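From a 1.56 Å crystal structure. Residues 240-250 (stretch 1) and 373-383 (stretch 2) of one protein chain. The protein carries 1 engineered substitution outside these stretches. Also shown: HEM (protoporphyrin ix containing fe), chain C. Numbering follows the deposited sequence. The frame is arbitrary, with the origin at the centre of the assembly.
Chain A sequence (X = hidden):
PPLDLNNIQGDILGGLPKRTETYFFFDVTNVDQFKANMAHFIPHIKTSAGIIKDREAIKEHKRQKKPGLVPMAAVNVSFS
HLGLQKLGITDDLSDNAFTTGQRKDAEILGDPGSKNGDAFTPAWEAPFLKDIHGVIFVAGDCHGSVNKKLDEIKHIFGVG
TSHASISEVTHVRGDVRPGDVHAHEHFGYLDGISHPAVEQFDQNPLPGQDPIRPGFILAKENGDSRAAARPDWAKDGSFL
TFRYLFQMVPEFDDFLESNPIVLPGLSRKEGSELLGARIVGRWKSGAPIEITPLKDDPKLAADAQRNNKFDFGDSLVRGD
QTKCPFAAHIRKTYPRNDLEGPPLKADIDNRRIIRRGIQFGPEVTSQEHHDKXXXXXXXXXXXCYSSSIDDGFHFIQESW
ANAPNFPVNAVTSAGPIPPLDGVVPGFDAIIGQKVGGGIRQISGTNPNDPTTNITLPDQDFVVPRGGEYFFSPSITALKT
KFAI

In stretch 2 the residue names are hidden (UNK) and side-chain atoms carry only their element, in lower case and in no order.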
ATOM      1  N   LEU A 240       4.148   5.611  -7.703  1.00  9.26           N
ATOM      2  CA  LEU A 240       3.715   5.769  -6.317  1.00  9.43           C
ATOM      3  C   LEU A 240       2.191   5.890  -6.342  1.00  9.52           C
ATOM      4  O   LEU A 240       1.652   6.931  -6.807  1.00  9.96           O
ATOM      5  CB  LEU A 240       4.314   7.045  -5.742  1.00  9.65           C
ATOM      6  CG  LEU A 240       4.229   7.274  -4.257  1.00 10.16           C
ATOM      7  CD1 LEU A 240       5.106   8.422  -3.795  1.00 10.08           C
ATOM      8  CD2 LEU A 240       2.803   7.497  -3.769  1.00 10.68           C
ATOM      9  N   THR A 241       1.489   4.917  -5.794  1.00  8.25           N
ATOM     10  CA  THR A 241       0.028   5.030  -5.527  1.00  8.83           C
ATOM     11  C   THR A 241      -0.175   5.495  -4.112  1.00  8.04           C
ATOM     12  O   THR A 241       0.310   4.871  -3.178  1.00  8.36           O
ATOM     13  CB  THR A 241      -0.656   3.673  -5.769  1.00  8.59           C
ATOM     14  OG1 THR A 241      -0.598   3.340  -7.154  1.00  9.68           O
ATOM     15  CG2 THR A 241      -2.138   3.790  -5.330  1.00  9.20           C
ATOM     16  N   PHE A 242      -0.942   6.606  -3.949  1.00  8.17           N
ATOM     17  CA  PHE A 242      -1.366   7.106  -2.629  1.00  8.71           C
ATOM     18  C   PHE A 242      -2.848   6.923  -2.446  1.00  8.06           C
ATOM     19  O   PHE A 242      -3.600   7.282  -3.354  1.00  7.76           O
ATOM     20  CB  PHE A 242      -1.030   8.575  -2.459  1.00  8.92           C
ATOM     21  CG  PHE A 242      -1.590   9.166  -1.206  1.00 11.60           C
ATOM     22  CD1 PHE A 242      -1.114   8.821   0.042  1.00 15.90           C
ATOM     23  CD2 PHE A 242      -2.612  10.089  -1.282  1.00 12.28           C
ATOM     24  CE1 PHE A 242      -1.642   9.441   1.197  1.00 16.08           C
ATOM     25  CE2 PHE A 242      -3.147  10.640  -0.123  1.00 11.85           C
ATOM     26  CZ  PHE A 242      -2.709  10.250   1.067  1.00 13.28           C
ATOM     27  N   ARG A 243      -3.255   6.347  -1.308  1.00  8.19           N
ATOM     28  CA  ARG A 243      -4.681   6.188  -0.931  1.00  8.41           C
ATOM     29  C   ARG A 243      -4.863   6.633   0.482  1.00  9.00           C
ATOM     30  O   ARG A 243      -4.186   6.169   1.395  1.00  9.46           O
ATOM     31  CB  ARG A 243      -5.167   4.744  -1.089  1.00  8.91           C
ATOM     32  CG  ARG A 243      -5.018   4.224  -2.525  1.00  8.87           C
ATOM     33  CD  ARG A 243      -6.240   4.527  -3.369  1.00  8.38           C
ATOM     34  NE  ARG A 243      -7.456   3.783  -3.065  1.00  8.52           N
ATOM     35  CZ  ARG A 243      -8.688   4.150  -3.380  1.00 10.06           C
ATOM     36  NH1 ARG A 243      -8.940   5.336  -3.898  1.00 10.38           N
ATOM     37  NH2 ARG A 243      -9.669   3.328  -3.062  1.00  9.76           N
ATOM     38  N   TYR A 244      -5.768   7.593   0.669  1.00  8.09           N
ATOM     39  CA  TYR A 244      -6.041   8.102   2.032  1.00  8.58           C
ATOM     40  C   TYR A 244      -7.168   7.310   2.657  1.00  8.84           C
ATOM     41  O   TYR A 244      -8.356   7.515   2.267  1.00  9.80           O
ATOM     42  CB  TYR A 244      -6.428   9.558   1.867  1.00  9.28           C
ATOM     43  CG  TYR A 244      -6.476  10.413   3.103  1.00  9.66           C
ATOM     44  CD1 TYR A 244      -5.923  10.052   4.282  1.00 11.11           C
ATOM     45  CD2 TYR A 244      -7.001  11.704   2.999  1.00 11.77           C
ATOM     46  CE1 TYR A 244      -5.901  10.919   5.383  1.00 12.49           C
ATOM     47  CE2 TYR A 244      -7.007  12.526   4.091  1.00 13.13           C
ATOM     48  CZ  TYR A 244      -6.435  12.165   5.241  1.00 13.29           C
ATOM     49  OH  TYR A 244      -6.451  13.068   6.343  1.00 14.93           O
ATOM     50  N   LEU A 245      -6.789   6.287   3.403  1.00  8.78           N
ATOM     51  CA  LEU A 245      -7.765   5.232   3.773  1.00  8.68           C
ATOM     52  C   LEU A 245      -8.213   5.343   5.199  1.00  9.52           C
ATOM     53  O   LEU A 245      -7.468   5.041   6.110  1.00 10.34           O
ATOM     54  CB  LEU A 245      -7.225   3.842   3.493  1.00  9.14           C
ATOM     55  CG  LEU A 245      -6.906   3.599   2.025  1.00  9.21           C
ATOM     56  CD1 LEU A 245      -6.330   2.151   1.870  1.00  9.95           C
ATOM     57  CD2 LEU A 245      -8.062   3.722   1.056  1.00  8.70           C
ATOM     58  N   PHE A 246      -9.418   5.840   5.426  1.00  9.67           N
ATOM     59  CA  PHE A 246      -9.900   5.964   6.826  1.00  9.31           C
ATOM     60  C   PHE A 246     -10.373   4.584   7.265  1.00  9.96           C
ATOM     61  O   PHE A 246     -10.942   3.839   6.448  1.00 11.61           O
ATOM     62  CB  PHE A 246     -11.056   6.990   6.889  1.00 10.17           C
ATOM     63  CG  PHE A 246     -10.590   8.394   6.869  1.00  9.82           C
ATOM     64  CD1 PHE A 246     -10.041   8.952   5.751  1.00 10.43           C
ATOM     65  CD2 PHE A 246     -10.655   9.190   7.995  1.00 10.24           C
ATOM     66  CE1 PHE A 246      -9.495  10.238   5.749  1.00 11.76           C
ATOM     67  CE2 PHE A 246     -10.192  10.504   7.969  1.00 11.92           C
ATOM     68  CZ  PHE A 246      -9.620  11.021   6.845  1.00 10.87           C
ATOM     69  N   GLN A 247     -10.141   4.263   8.516  1.00  8.95           N
ATOM     70  CA  GLN A 247     -10.580   2.994   9.075  1.00 10.26           C
ATOM     71  C   GLN A 247     -11.635   3.222  10.157  1.00 10.05           C
ATOM     72  O   GLN A 247     -11.497   4.091  11.000  1.00 10.80           O
ATOM     73  CB  GLN A 247      -9.393   2.269   9.647  1.00 10.36           C
ATOM     74  CG  GLN A 247      -8.435   1.829   8.513  1.00  9.77           C
ATOM     75  CD  GLN A 247      -7.170   1.254   9.076  1.00 11.22           C
ATOM     76  OE1 GLN A 247      -6.127   1.797   8.853  1.00 12.78           O
ATOM     77  NE2 GLN A 247      -7.204   0.109   9.652  1.00 12.45           N
ATOM     78  N   MET A 248     -12.622   2.355  10.162  1.00  8.85           N
ATOM     79  CA  MET A 248     -13.724   2.364  11.091  1.00  9.94           C
ATOM     80  C   MET A 248     -13.514   1.268  12.147  1.00 10.43           C
ATOM     81  O   MET A 248     -14.009   0.155  12.005  1.00 10.40           O
ATOM     82  CB  MET A 248     -15.028   2.194  10.265  1.00 11.03           C
ATOM     83  CG  MET A 248     -15.146   3.149   9.074  1.00 12.40           C
ATOM     84  SD  MET A 248     -15.034   4.883   9.502  1.00 16.79           S
ATOM     85  CE  MET A 248     -16.629   5.057  10.199  1.00 20.69           C
ATOM     86  N   VAL A 249     -12.714   1.590  13.163  1.00  9.60           N
ATOM     87  CA  VAL A 249     -12.194   0.630  14.108  1.00  9.39           C
ATOM     88  C   VAL A 249     -13.232   0.049  15.033  1.00  9.34           C
ATOM     89  O   VAL A 249     -13.336  -1.165  15.138  1.00 10.17           O
ATOM     90  CB  VAL A 249     -10.889   1.092  14.775  1.00  9.68           C
ATOM     91  CG1 VAL A 249     -10.315   0.033  15.673  1.00 12.19           C
ATOM     92  CG2 VAL A 249      -9.912   1.434  13.680  1.00 11.18           C
ATOM     93  N   PRO A 250     -13.932   0.901  15.759  1.00  9.94           N
ATOM     94  CA  PRO A 250     -15.014   0.376  16.621  1.00 10.23           C
ATOM     95  C   PRO A 250     -16.035  -0.465  15.852  1.00 10.46           C
ATOM     96  O   PRO A 250     -16.531  -1.498  16.347  1.00 11.15           O
ATOM     97  CB  PRO A 250     -15.686   1.642  17.222  1.00 10.40           C
ATOM     98  CG  PRO A 250     -14.577   2.690  17.132  1.00 11.02           C
ATOM     99  CD  PRO A 250     -13.787   2.350  15.850  1.00 10.00           C
ATOM    100  N   UNK A 373     -18.726   3.185  17.853  1.00 13.91           N
ATOM    101  CA  UNK A 373     -18.785   4.016  16.677  1.00 14.06           C
ATOM    102  C   UNK A 373     -17.554   4.926  16.637  1.00 13.28           C
ATOM    103  O   UNK A 373     -17.098   5.408  17.634  1.00 14.15           O
ATOM    104  c   UNK A 373     -22.755   2.476  15.298  1.00 37.16           C
ATOM    105  n   UNK A 373     -23.936   3.255  15.772  1.00 44.77           N
ATOM    106  c   UNK A 373     -21.533   3.399  15.255  1.00 30.76           C
ATOM    107  c   UNK A 373     -19.994   4.921  16.663  1.00 18.12           C
ATOM    108  c   UNK A 373     -21.324   4.161  16.581  1.00 22.14           C
ATOM    109  N   UNK A 374     -17.107   5.190  15.424  1.00 13.09           N
ATOM    110  CA  UNK A 374     -16.024   6.120  15.162  1.00 12.63           C
ATOM    111  C   UNK A 374     -16.481   7.576  15.361  1.00 12.97           C
ATOM    112  O   UNK A 374     -17.511   8.003  14.785  1.00 14.31           O
ATOM    113  o   UNK A 374     -14.899   4.702  13.576  1.00 12.99           O
ATOM    114  c   UNK A 374     -15.557   5.977  13.724  1.00 12.21           C
ATOM    115  c   UNK A 374     -14.551   7.039  13.359  1.00 12.13           C
ATOM    116  N   UNK A 375     -15.678   8.282  16.130  1.00 12.81           N
ATOM    117  CA  UNK A 375     -15.824   9.742  16.314  1.00 14.39           C
ATOM    118  C   UNK A 375     -14.642  10.544  15.850  1.00 15.23           C
ATOM    119  O   UNK A 375     -14.818  11.749  15.686  1.00 15.49           O
ATOM    120  c   UNK A 375     -16.147  10.095  17.764  1.00 17.53           C
ATOM    121  c   UNK A 375     -18.792   8.277  19.454  1.00 20.87           C
ATOM    122  n   UNK A 375     -19.433   8.572  18.343  1.00 25.75           N
ATOM    123  c   UNK A 375     -17.428   9.452  18.194  1.00 20.88           C
ATOM    124  n   UNK A 375     -17.576   8.800  19.393  1.00 28.28           N
ATOM    125  c   UNK A 375     -18.602   9.308  17.525  1.00 20.84           C
ATOM    126  N   UNK A 376     -13.485   9.921  15.607  1.00 12.63           N
ATOM    127  CA  UNK A 376     -12.283  10.584  15.206  1.00 12.67           C
ATOM    128  C   UNK A 376     -11.730   9.890  13.969  1.00 15.37           C
ATOM    129  O   UNK A 376     -11.830   8.674  13.868  1.00 17.13           O
ATOM    130  c   UNK A 376     -11.243  10.529  16.308  1.00 13.52           C
ATOM    131  c   UNK A 376     -11.675  11.205  17.542  1.00 15.06           C
ATOM    132  c   UNK A 376     -12.049  10.700  18.739  1.00 18.57           C
ATOM    133  c   UNK A 376     -12.238  12.885  18.834  1.00 18.77           C
ATOM    134  n   UNK A 376     -11.841  12.578  17.619  1.00 17.48           N
ATOM    135  n   UNK A 376     -12.378  11.778  19.534  1.00 18.34           N
ATOM    136  N   UNK A 377     -11.105  10.624  13.093  1.00 13.57           N
ATOM    137  CA  UNK A 377     -10.562  10.087  11.852  1.00 13.18           C
ATOM    138  C   UNK A 377      -9.277   9.358  12.228  1.00 13.28           C
ATOM    139  O   UNK A 377      -8.342   9.901  12.954  1.00 13.23           O
ATOM    140  N   UNK A 378      -9.124   8.166  11.663  1.00 11.01           N
ATOM    141  CA  UNK A 378      -7.883   7.441  11.816  1.00  9.40           C
ATOM    142  C   UNK A 378      -7.795   6.481  10.635  1.00 10.20           C
ATOM    143  O   UNK A 378      -8.822   6.171  10.015  1.00  9.04           O
ATOM    144  c   UNK A 378      -8.957   5.669  13.334  1.00  9.92           C
ATOM    145  n   UNK A 378      -8.916   5.826  15.846  1.00 11.08           N
ATOM    146  n   UNK A 378     -11.231   5.966  15.875  1.00 10.63           N
ATOM    147  c   UNK A 378      -8.803   4.931  14.649  1.00 10.58           C
ATOM    148  c   UNK A 378      -7.810   6.668  13.109  1.00 10.79           C
ATOM    149  c   UNK A 378     -10.023   6.303  16.345  1.00 11.22           C
ATOM    150  n   UNK A 378      -9.925   7.147  17.387  1.00 12.08           N
ATOM    151  N   UNK A 379      -6.614   5.980  10.376  1.00  8.83           N
ATOM    152  CA  UNK A 379      -6.473   5.056   9.232  1.00  9.47           C
ATOM    153  C   UNK A 379      -5.058   4.850   8.765  1.00  7.92           C
ATOM    154  O   UNK A 379      -4.134   4.786   9.557  1.00  8.77           O
ATOM    155  N   UNK A 380      -4.941   4.670   7.480  1.00  8.67           N
ATOM    156  CA  UNK A 380      -3.683   4.343   6.830  1.00 10.08           C
ATOM    157  C   UNK A 380      -3.446   5.317   5.677  1.00  9.32           C
ATOM    158  O   UNK A 380      -4.307   5.515   4.818  1.00 10.95           O
ATOM    159  c   UNK A 380      -3.715   2.899   6.313  1.00 10.47           C
ATOM    160  c   UNK A 380      -1.418   2.143   6.842  1.00 11.61           C
ATOM    161  c   UNK A 380      -2.449   2.322   5.756  1.00 11.66           C
ATOM    162  c   UNK A 380      -2.764   0.969   5.113  1.00 11.09           C
ATOM    163  N   UNK A 381      -2.273   5.936   5.682  1.00  9.00           N
ATOM    164  CA  UNK A 381      -1.755   6.592   4.450  1.00  9.50           C
ATOM    165  C   UNK A 381      -1.109   5.507   3.620  1.00  8.49           C
ATOM    166  O   UNK A 381       0.071   5.160   3.849  1.00 10.23           O
ATOM    167  c   UNK A 381      -0.237   9.828   6.025  1.00 10.72           C
ATOM    168  c   UNK A 381      -1.312   8.760   5.793  1.00  9.51           C
ATOM    169  c   UNK A 381      -2.650   9.330   5.374  1.00 11.18           C
ATOM    170  c   UNK A 381      -0.822   7.672   4.833  1.00  9.14           C
ATOM    171  N   UNK A 382      -1.924   4.888   2.780  1.00  8.58           N
ATOM    172  CA  UNK A 382      -1.444   3.764   1.968  1.00  8.58           C
ATOM    173  C   UNK A 382      -0.570   4.314   0.838  1.00  8.95           C
ATOM    174  O   UNK A 382      -1.002   5.153   0.095  1.00  7.94           O
ATOM    175  c   UNK A 382      -1.762   1.085  -1.729  1.00 10.92           C
ATOM    176  c   UNK A 382      -1.515  -0.164  -1.240  1.00 10.31           C
ATOM    177  c   UNK A 382      -2.058   0.619   0.940  1.00 11.02           C
ATOM    178  c   UNK A 382      -2.107   2.136  -0.857  1.00 11.10           C
ATOM    179  c   UNK A 382      -2.638   3.016   1.362  1.00  9.53           C
ATOM    180  c   UNK A 382      -1.624  -0.405   0.076  1.00 10.67           C
ATOM    181  c   UNK A 382      -2.235   1.912   0.464  1.00 10.34           C
ATOM    182  N   UNK A 383       0.638   3.802   0.735  1.00  8.16           N
ATOM    183  CA  UNK A 383       1.510   4.114  -0.360  1.00  8.07           C
ATOM    184  C   UNK A 383       2.107   2.818  -0.913  1.00  7.85           C
ATOM    185  O   UNK A 383       2.541   1.976  -0.108  1.00  8.84           O
ATOM    186  c   UNK A 383       2.662   5.058   0.047  1.00  9.39           C
ATOM    187  c   UNK A 383       2.101   6.437   0.287  1.00  9.75           C
ATOM    188  c   UNK A 383       3.761   5.103  -1.010  1.00 10.91           C
TER
HETATM  189  CHA HEM C 501      -0.808  -7.172   3.607  1.00  9.86           C
HETATM  190  CHB HEM C 501      -3.707  -4.399   6.280  1.00  8.76           C
HETATM  191  CHC HEM C 501      -4.807  -1.862   2.339  1.00  8.84           C
HETATM  192  CHD HEM C 501      -2.145  -4.828  -0.416  1.00  8.61           C
HETATM  193  C1A HEM C 501      -1.484  -6.656   4.714  1.00  9.30           C
HETATM  194  C2A HEM C 501      -1.381  -7.127   6.060  1.00  9.75           C
HETATM  195  C3A HEM C 501      -2.148  -6.330   6.817  1.00  9.96           C
HETATM  196  C4A HEM C 501      -2.787  -5.414   5.923  1.00  9.12           C
HETATM  197  CMA HEM C 501      -2.409  -6.468   8.278  1.00 10.35           C
HETATM  198  CAA HEM C 501      -0.569  -8.334   6.502  1.00  9.79           C
HETATM  199  CBA HEM C 501       0.856  -8.090   6.983  1.00 11.28           C
HETATM  200  CGA HEM C 501       1.789  -7.687   5.872  1.00 12.05           C
HETATM  201  O1A HEM C 501       2.203  -8.528   5.071  1.00 12.34           O
HETATM  202  O2A HEM C 501       2.144  -6.483   5.814  1.00 13.22           O
HETATM  203  C1B HEM C 501      -4.296  -3.437   5.455  1.00 10.33           C
HETATM  204  C2B HEM C 501      -5.129  -2.398   5.856  1.00 10.51           C
HETATM  205  C3B HEM C 501      -5.441  -1.630   4.778  1.00  8.52           C
HETATM  206  C4B HEM C 501      -4.759  -2.287   3.653  1.00  8.47           C
HETATM  207  CMB HEM C 501      -5.650  -2.171   7.254  1.00 11.73           C
HETATM  208  CAB HEM C 501      -6.285  -0.430   4.585  1.00  9.00           C
HETATM  209  CBB HEM C 501      -6.596   0.393   5.562  1.00  8.64           C
HETATM  210  C1C HEM C 501      -4.292  -2.436   1.218  1.00  8.59           C
HETATM  211  C2C HEM C 501      -4.454  -2.072  -0.126  1.00  9.24           C
HETATM  212  C3C HEM C 501      -3.736  -2.909  -0.930  1.00  9.19           C
HETATM  213  C4C HEM C 501      -3.035  -3.803  -0.040  1.00  7.88           C
HETATM  214  CMC HEM C 501      -5.283  -0.899  -0.578  1.00 10.22           C
HETATM  215  CAC HEM C 501      -3.613  -3.039  -2.408  1.00  8.70           C
HETATM  216  CBC HEM C 501      -4.575  -2.662  -3.275  1.00  9.94           C
HETATM  217  C1D HEM C 501      -1.514  -5.672   0.502  1.00  8.40           C
HETATM  218  C2D HEM C 501      -0.447  -6.615   0.044  1.00  8.41           C
HETATM  219  C3D HEM C 501      -0.046  -7.242   1.215  1.00  8.91           C
HETATM  220  C4D HEM C 501      -0.904  -6.723   2.267  1.00  9.28           C
HETATM  221  CMD HEM C 501       0.102  -6.804  -1.313  1.00  8.16           C
HETATM  222  CAD HEM C 501       0.978  -8.361   1.370  1.00  9.28           C
HETATM  223  CBD HEM C 501       0.409  -9.721   1.120  1.00  9.78           C
HETATM  224  CGD HEM C 501       1.476 -10.786   1.154  1.00  9.52           C
HETATM  225  O1D HEM C 501       1.193 -11.756   1.899  1.00 10.65           O
HETATM  226  O2D HEM C 501       2.536 -10.616   0.586  1.00 11.04           O
HETATM  227  NA  HEM C 501      -2.445  -5.650   4.596  1.00  9.36           N
HETATM  228  NB  HEM C 501      -4.143  -3.416   4.109  1.00  8.58           N
HETATM  229  NC  HEM C 501      -3.500  -3.610   1.237  1.00  8.57           N
HETATM  230  ND  HEM C 501      -1.789  -5.836   1.797  1.00  8.41           N
HETATM  231 FE   HEM C 501      -3.020  -4.691   2.929  1.00  9.01          FE
HETATM  232  O   HOH W   1     -12.167   4.417  13.618  1.00 10.45           O
HETATM  233  O   HOH W   2      -3.697   1.964  10.088  1.00 10.77           O
HETATM  234  O   HOH W   3     -11.739   7.037  10.896  1.00 14.49           O

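Position 373 carries four carbons in a row ending in a nitrogen; only its backbone packs, N lying 3.5 Å from Pro250 CB. This is lysine. The CA-to-CB bond of Lys373 points away from stretch 1, and the residue is exposed, so its charge is easily accommodated.

At 374, one carbon bears a carbon and an oxygen, the oxygen 3.5 Å from Pro250 CD: threonine. Thr374 points toward stretch 1, and its OG1 accepts a hydrogen bond from water 1 (2.7 Å from OG1 to the water oxygen), so a short, branched polar side chain serves both packing and solvation.

Positions 375 and 376 each show one carbon and a five-membered ring of three carbons and two nitrogens, without touching stretch 1: histidine. A polar ring is at ease in such an exposed loop.

Position 377 has no side chain, and its CA sits 3.9 Å from Phe246 CE2, at the ring edge. It is glycine; a CB would come within 2.9 Å of that same CE2 atom.

At 378, three carbons, a nitrogen and a carbon carrying two more nitrogens, with the third carbon 3.8 Å from Val249 CG2, identify arginine. Though its CB points away, the side chain of Arg378 turns back, and NH1 donates to water 1 at 2.9 Å from its oxygen.

Position 379 is again bare. Glycine is demanded by its phi/psi of 163/-146, and a CB would fall 2.0 Å from Leu245 O.

Four carbons forked at the second, at 380 on the face of Leu245, and the same set at 381, with a terminal carbon 3.5 Å from Tyr244 CD1, fit leucine. Leu380 reaches the heme, CD2 to HEM C3B 3.7 Å; Leu381 lies on the other face.

At 382, one carbon, CB, 3.8 Å from Leu245 CD1, and a six-carbon ring mean phenylalanine. The flat ring of Phe382, with CE1 3.3 Å from HEM C2C, suits the apolar heme surface.

Position 383 has one carbon carrying two more, one 3.8 Å from Leu240 CD2 and the other 4.0 Å from Phe242 CD1: valine. Compact and branched, Val383 packs both methyls on stretch 1.

The contact is an antiparallel strand pairing. Arg243 and Phe382 exchange two backbone hydrogen bonds, as do Leu245 and Leu380; Gln247 N to Arg378 O, 2.8 Å, extends the ladder. Side chains alternate, so Leu245, Leu380 and Phe382 meet the heme while Phe242, Tyr244, Leu381 and Val383 pack on the other face. Beyond the ladder, water 1 joins the loop to the helix start.

Stretch 2 373-383: KTHHGRGLLFV
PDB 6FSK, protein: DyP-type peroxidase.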